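PDB 2VC8: enhancer of mrna-decapping protein 3 from Homo sapiens, which binds single-stranded RNA and promotes mRNA decapping and degradation in a complex with DCP1A, DCP2, DDX6 and EDC4. Local coordinates for residues A[24-29]-A[38-43]. Numbering follows the deposited sequence.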
# COMPACT_ATOMS: atom_id res chain seq x y z
N GLN A 24 1.68 3.21 -5.49
CA GLN A 24 0.34 3.63 -5.17
C GLN A 24 -0.66 2.49 -5.47
O GLN A 24 -0.50 1.78 -6.44
CB GLN A 24 -0.08 4.87 -5.96
CG GLN A 24 0.93 5.98 -5.90
CD GLN A 24 0.39 7.33 -6.32
OE1 GLN A 24 -0.47 7.41 -7.19
NE2 GLN A 24 0.92 8.39 -5.74
N GLY A 25 -1.64 2.30 -4.60
CA GLY A 25 -2.61 1.25 -4.82
C GLY A 25 -3.58 1.08 -3.71
O GLY A 25 -3.46 1.68 -2.65
N ARG A 26 -4.57 0.26 -3.94
CA ARG A 26 -5.44 -0.17 -2.89
C ARG A 26 -4.80 -1.11 -1.88
O ARG A 26 -4.15 -2.08 -2.26
CB ARG A 26 -6.63 -0.85 -3.58
CG ARG A 26 -7.62 -1.45 -2.60
CD ARG A 26 -8.75 -0.65 -2.32
NE ARG A 26 -9.53 -0.37 -3.53
CZ ARG A 26 -10.41 0.61 -3.58
NH1 ARG A 26 -10.64 1.39 -2.53
NH2 ARG A 26 -11.06 0.84 -4.70
N VAL A 27 -5.03 -0.85 -0.60
CA VAL A 27 -4.56 -1.69 0.50
C VAL A 27 -5.45 -2.93 0.59
O VAL A 27 -6.64 -2.82 0.99
CB VAL A 27 -4.49 -0.97 1.85
CG1 VAL A 27 -4.01 -1.90 2.94
CG2 VAL A 27 -3.54 0.25 1.71
N SER A 28 -4.90 -4.06 0.16
CA SER A 28 -5.62 -5.32 0.16
C SER A 28 -5.42 -6.13 1.38
O SER A 28 -6.17 -7.08 1.62
CB SER A 28 -5.19 -6.15 -1.04
OG SER A 28 -3.78 -6.28 -1.10
N ALA A 29 -4.35 -5.86 2.10
CA ALA A 29 -4.05 -6.61 3.33
C ALA A 29 -3.19 -5.83 4.28
O ALA A 29 -2.38 -5.00 3.84
CB ALA A 29 -3.42 -8.05 2.99
N SER A 38 -0.07 -4.57 2.27
CA SER A 38 -0.08 -5.10 0.87
C SER A 38 -0.92 -4.25 -0.02
O SER A 38 -2.05 -3.86 0.37
CB SER A 38 -0.63 -6.53 0.86
OG SER A 38 0.11 -7.39 1.75
N LEU A 39 -0.40 -3.96 -1.21
CA LEU A 39 -1.13 -3.22 -2.25
C LEU A 39 -1.45 -4.14 -3.41
O LEU A 39 -0.64 -4.92 -3.85
CB LEU A 39 -0.31 -2.06 -2.79
CG LEU A 39 0.19 -1.02 -1.78
CD1 LEU A 39 0.87 0.08 -2.52
CD2 LEU A 39 -0.95 -0.54 -0.80
N THR A 40 -2.69 -4.05 -3.89
CA THR A 40 -3.05 -4.80 -5.08
C THR A 40 -2.91 -3.92 -6.34
O THR A 40 -3.19 -2.72 -6.34
CB THR A 40 -4.42 -5.59 -4.96
OG1 THR A 40 -4.93 -5.94 -6.27
CG2 THR A 40 -5.45 -4.82 -4.15
N ARG A 41 -2.42 -4.54 -7.38
CA ARG A 41 -2.27 -3.86 -8.66
C ARG A 41 -1.60 -2.49 -8.53
O ARG A 41 -2.12 -1.50 -9.07
CB ARG A 41 -3.65 -3.72 -9.36
CG ARG A 41 -4.29 -5.06 -9.65
CD ARG A 41 -5.49 -4.94 -10.56
NE ARG A 41 -6.70 -5.21 -9.81
CZ ARG A 41 -7.60 -4.32 -9.43
NH1 ARG A 41 -7.49 -3.00 -9.70
NH2 ARG A 41 -8.64 -4.77 -8.74
N PRO A 42 -0.50 -2.39 -7.79
CA PRO A 42 0.04 -1.09 -7.58
C PRO A 42 0.69 -0.50 -8.82
O PRO A 42 1.05 -1.22 -9.75
CB PRO A 42 1.13 -1.32 -6.53
CG PRO A 42 1.51 -2.68 -6.73
CD PRO A 42 0.30 -3.46 -7.19
N PHE A 43 0.78 0.81 -8.82
CA PHE A 43 1.50 1.64 -9.77
C PHE A 43 2.81 2.11 -9.11
O PHE A 43 2.89 2.34 -7.92
CB PHE A 43 0.69 2.88 -10.14
CG PHE A 43 -0.12 2.75 -11.40
CD1 PHE A 43 -1.08 1.81 -11.48
CD2 PHE A 43 0.07 3.61 -12.47
CE1 PHE A 43 -1.83 1.63 -12.68
CE2 PHE A 43 -0.70 3.47 -13.64
CZ PHE A 43 -1.63 2.48 -13.71
O HOH W 1 -4.75 -0.51 -6.83
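Leu39 lies across from Val27 in a non-hydrogen-bonded antiparallel pair, and its side chain runs toward the backbone of Gly25, on the face it shares with Val27. Its CB sits 3.9 Å from Arg26 O. Turned anti to the carbonyl carbon (chi1 -56°), CG carries a methyl fork whose prongs part company: CD2 meets Val27 CG2 at 3.7 Å and passes near Gly25 O, while CD1 lies 3.9 Å from Gly25 N. A forked aliphatic suits this buried face, where Val12, Ile14 and Phe56 also pack on it. An alanine here would probably leave Val27 CG2 without its mate across the pair and open a gap beside the backbone of Gly25. Such a strongly bent antiparallel sheet is characteristic of the Sm fold, here the divergent LSm domain of EDC3; the long strand 22-31 pairs near Gln24 with 42-44 and, further along, with 36-39, the partner chain turning a corner at Thr40 and Arg41 between them. Phe43 and Gln24 exchange two backbone hydrogen bonds beyond that corner. Beside the corner, Thr40 N donates to Arg26 O, while a water accepts from Arg26 N and donates to Thr40 O, standing in for a direct bond between the two. Glycine suits position 25, because a CB would press on Thr40 O and Pro42 CA. Toward the hairpin end, Ser28 and Ala29 both face Ser38 in a classic beta bulge. Ser38 O accepts from Ser28 N at 2.9 Å and takes a weak bond from Ser28 OG; Ser38 N donates to Ala29 O. The small Ser28 side chain fits here beside Thr40. Ser38 OG, 3.8 Å from Ala29 CB, is hydrogen-bonded to Thr55 OG1 on the neighbouring strand 53-57.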